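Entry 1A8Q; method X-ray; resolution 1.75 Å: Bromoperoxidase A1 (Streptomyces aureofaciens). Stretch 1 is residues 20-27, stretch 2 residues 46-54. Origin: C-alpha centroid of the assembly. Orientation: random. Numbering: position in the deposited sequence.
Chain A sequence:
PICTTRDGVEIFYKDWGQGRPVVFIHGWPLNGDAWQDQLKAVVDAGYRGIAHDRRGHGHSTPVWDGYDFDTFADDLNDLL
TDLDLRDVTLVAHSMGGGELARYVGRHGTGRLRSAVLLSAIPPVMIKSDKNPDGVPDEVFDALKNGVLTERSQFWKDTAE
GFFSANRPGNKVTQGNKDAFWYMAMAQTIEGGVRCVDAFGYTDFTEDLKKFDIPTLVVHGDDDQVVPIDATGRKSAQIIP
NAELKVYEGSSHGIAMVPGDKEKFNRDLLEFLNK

Stretch 1, residues 20-27: RPVVFIHG
Stretch 2, residues 46-54: GYRGIAHDR

The apolar centre of the contact lies on the two faces of a parallel sheet, between which side chains alternate. Pro21 (C-gamma endo), Val23 (chi1 t) and Ile50 (chi1 m, chi2 t) share one face with the start of the Arg48 side chain; there Val23 CG2 packs 4.1 Å from Ile50 CB. On the other face, Phe24 CB lies 4.1 Å from Ala51 CB, while Val22 (chi1 t) places CG2 3.9 Å from Tyr47 CB. Phe24 adopts chi1 m with chi2 at 88°, which lays its ring back along Gly49: a CB on that glycine would fall 4.1 Å from Phe24 CE1.

The frame for this packing is a pair of neighbouring parallel strands, residues 21-25 and 48-52, whose axes approach to 4.7 Å and cross at -24°. Pro21, Val22 and Val23 lie beside Arg48, Gly49 and Ile50, with CA-CA separations of 4.6, 5.0 and 4.7 Å, and Phe24 comes beside Ala51 at 4.8 Å. Both backbones are extended, with phi/psi running from -79/138 at Pro21 to -124/109 at Ile25, and from -95/131 at Arg48 through -128/138 at Ile50 to -100/161 at His52.

Four backbone hydrogen bonds fix the register. Arg48 N donates to Arg20 O (3.0 Å), Val22 N to Arg48 O (2.8 Å), Ile50 N to Val22 O (2.9 Å) and Phe24 N to Ile50 O (2.8 Å). Arg48 and Ile50 thus each bond through both N and O to residues flanking their partner, as parallel pairing requires. The same carbonyls receive CA-H...O contacts, Pro21 CA to Arg48 O and Val23 CA to Ile50 O, both 3.4 Å.

Beyond Phe24 the direct ladder gives way to water. One water donates to Phe24 O (2.8 Å) and to His52 O (2.7 Å), and accepts a weak bond from His26 N (3.1 Å), filling the gap as the chains separate. His52 (chi1 p, chi2 -57°) turns its ring edge to Ile25, with CE1 3.9 Å from Ile25 CG1; its backbone N is buried without a partner.

At the C-terminal edge His26 and Arg54 interlock. His26 (-78/168, chi1 p, chi2 86°) accepts a bond from Arg54 N at NE2 (2.9 Å, 171°), while its ND1 donates to Gly27 O (2.8 Å), so both ring nitrogens are used. Arg54 (-59/151, chi t, t, m, 115°) folds its guanidinium over a face of that imidazole, and both NH1 (2.9 Å) and NH2 (3.0 Å) donate to His26 O.

The opposite edge is more open. Gly46, with phi/psi 95/23, closes a helix in a Schellman motif, and a water bridges its O (2.7 Å) to Arg20 N (3.0 Å). Tyr47 (chi1 m, chi2 -86°) places CD1 over one face of the Arg20 guanidinium (chi t, t, p, 68°), and Arg20 NE is 4.0 Å from Tyr47 CE1. Another water accepts from Arg20 NE (2.9 Å) and makes a weak bond with Tyr47 OH (3.4 Å).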

# COMPACT_ATOMS: atom_id res chain seq x y z
N ARG A 20 -12.60 1.52 -17.18
CA ARG A 20 -12.00 0.28 -16.64
C ARG A 20 -11.57 0.62 -15.20
O ARG A 20 -10.95 1.67 -15.02
CB ARG A 20 -10.79 -0.05 -17.48
CG ARG A 20 -10.12 -1.36 -17.22
CD ARG A 20 -9.01 -1.65 -18.20
NE ARG A 20 -7.72 -1.00 -18.10
CZ ARG A 20 -6.85 -1.22 -17.11
NH1 ARG A 20 -7.22 -2.05 -16.15
NH2 ARG A 20 -5.67 -0.65 -17.13
N PRO A 21 -11.78 -0.31 -14.30
CA PRO A 21 -11.48 -0.04 -12.90
C PRO A 21 -10.04 -0.12 -12.50
O PRO A 21 -9.32 -1.09 -12.79
CB PRO A 21 -12.30 -1.07 -12.14
CG PRO A 21 -12.82 -2.06 -13.11
CD PRO A 21 -12.49 -1.58 -14.49
N VAL A 22 -9.63 0.84 -11.68
CA VAL A 22 -8.32 0.94 -11.08
C VAL A 22 -8.60 0.98 -9.55
O VAL A 22 -9.26 1.91 -9.10
CB VAL A 22 -7.54 2.16 -11.51
CG1 VAL A 22 -6.13 2.12 -10.89
CG2 VAL A 22 -7.44 2.26 -13.04
N VAL A 23 -8.17 -0.05 -8.85
CA VAL A 23 -8.50 -0.17 -7.42
C VAL A 23 -7.20 0.06 -6.65
O VAL A 23 -6.19 -0.63 -6.82
CB VAL A 23 -9.09 -1.54 -7.08
CG1 VAL A 23 -9.22 -1.75 -5.57
CG2 VAL A 23 -10.45 -1.76 -7.76
N PHE A 24 -7.23 1.03 -5.75
CA PHE A 24 -6.05 1.46 -5.02
C PHE A 24 -6.07 0.90 -3.60
O PHE A 24 -7.14 0.92 -2.97
CB PHE A 24 -6.00 3.00 -4.93
CG PHE A 24 -5.72 3.68 -6.25
CD1 PHE A 24 -6.80 3.98 -7.06
CD2 PHE A 24 -4.42 3.98 -6.60
CE1 PHE A 24 -6.54 4.62 -8.30
CE2 PHE A 24 -4.17 4.62 -7.83
CZ PHE A 24 -5.25 4.93 -8.64
N ILE A 25 -4.90 0.40 -3.17
CA ILE A 25 -4.81 -0.32 -1.89
C ILE A 25 -3.77 0.35 -1.04
O ILE A 25 -2.57 0.40 -1.28
CB ILE A 25 -4.32 -1.79 -2.17
CG1 ILE A 25 -5.29 -2.50 -3.13
CG2 ILE A 25 -4.27 -2.58 -0.85
CD1 ILE A 25 -4.70 -3.82 -3.67
N HIS A 26 -4.24 1.06 0.04
CA HIS A 26 -3.37 1.92 0.79
C HIS A 26 -2.42 1.25 1.80
O HIS A 26 -2.63 0.08 2.07
CB HIS A 26 -4.22 2.96 1.62
CG HIS A 26 -5.01 2.35 2.74
ND1 HIS A 26 -4.48 2.15 3.99
CD2 HIS A 26 -6.31 1.90 2.76
CE1 HIS A 26 -5.42 1.60 4.75
NE2 HIS A 26 -6.51 1.44 4.06
N GLY A 27 -1.47 2.04 2.30
CA GLY A 27 -0.50 1.47 3.26
C GLY A 27 -0.85 1.83 4.72
O GLY A 27 -1.85 2.47 4.99
N GLY A 46 -10.01 8.81 -17.97
CA GLY A 46 -11.03 7.91 -18.43
C GLY A 46 -11.17 6.54 -17.81
O GLY A 46 -11.86 5.65 -18.31
N TYR A 47 -10.67 6.42 -16.57
CA TYR A 47 -10.80 5.21 -15.79
C TYR A 47 -11.75 5.42 -14.59
O TYR A 47 -12.13 6.57 -14.37
CB TYR A 47 -9.43 4.81 -15.19
CG TYR A 47 -8.42 4.49 -16.31
CD1 TYR A 47 -8.38 3.20 -16.84
CD2 TYR A 47 -7.54 5.45 -16.73
CE1 TYR A 47 -7.48 2.95 -17.87
CE2 TYR A 47 -6.64 5.20 -17.77
CZ TYR A 47 -6.65 3.94 -18.32
OH TYR A 47 -5.74 3.66 -19.33
N ARG A 48 -12.16 4.29 -14.04
CA ARG A 48 -12.99 4.31 -12.80
C ARG A 48 -11.96 4.13 -11.68
O ARG A 48 -11.23 3.14 -11.72
CB ARG A 48 -13.98 3.19 -12.86
CG ARG A 48 -14.89 3.04 -11.66
CD ARG A 48 -15.94 1.96 -11.89
NE ARG A 48 -16.72 1.76 -10.67
CZ ARG A 48 -17.62 0.77 -10.61
NH1 ARG A 48 -17.80 -0.05 -11.67
NH2 ARG A 48 -18.35 0.55 -9.53
N GLY A 49 -12.03 4.99 -10.65
CA GLY A 49 -10.98 4.89 -9.61
C GLY A 49 -11.70 4.52 -8.32
O GLY A 49 -12.66 5.19 -7.94
N ILE A 50 -11.19 3.46 -7.65
CA ILE A 50 -11.83 3.01 -6.43
C ILE A 50 -10.77 2.92 -5.34
O ILE A 50 -9.66 2.46 -5.59
CB ILE A 50 -12.45 1.60 -6.62
CG1 ILE A 50 -13.71 1.72 -7.49
CG2 ILE A 50 -12.85 0.93 -5.31
CD1 ILE A 50 -14.01 0.45 -8.26
N ALA A 51 -11.10 3.39 -4.11
CA ALA A 51 -10.08 3.24 -3.05
C ALA A 51 -10.82 2.97 -1.74
O ALA A 51 -11.66 3.75 -1.31
CB ALA A 51 -9.19 4.46 -2.90
N HIS A 52 -10.53 1.78 -1.17
CA HIS A 52 -11.22 1.36 0.04
C HIS A 52 -10.35 1.61 1.25
O HIS A 52 -9.14 1.83 1.14
CB HIS A 52 -11.58 -0.15 0.04
CG HIS A 52 -10.39 -1.04 -0.15
ND1 HIS A 52 -9.57 -0.95 -1.24
CD2 HIS A 52 -9.89 -2.04 0.64
CE1 HIS A 52 -8.62 -1.86 -1.17
NE2 HIS A 52 -8.78 -2.55 -0.04
N ASP A 53 -10.98 1.65 2.42
CA ASP A 53 -10.27 1.78 3.67
C ASP A 53 -10.20 0.36 4.31
O ASP A 53 -11.25 -0.29 4.45
CB ASP A 53 -11.08 2.65 4.65
CG ASP A 53 -11.13 4.13 4.23
OD1 ASP A 53 -10.41 4.57 3.33
OD2 ASP A 53 -11.91 4.87 4.89
N ARG A 54 -8.99 -0.05 4.62
CA ARG A 54 -8.79 -1.40 5.21
C ARG A 54 -9.58 -1.49 6.52
O ARG A 54 -9.79 -0.48 7.19
CB ARG A 54 -7.30 -1.58 5.45
CG ARG A 54 -6.89 -2.95 6.04
CD ARG A 54 -5.36 -3.16 5.93
NE ARG A 54 -5.04 -3.20 4.48
CZ ARG A 54 -4.31 -2.29 3.87
NH1 ARG A 54 -3.69 -1.26 4.44
NH2 ARG A 54 -4.14 -2.42 2.53
O HOH W 1 -6.82 0.62 -20.38
O HOH W 2 -11.29 3.18 -19.29
O HOH W 3 -7.01 2.24 -0.49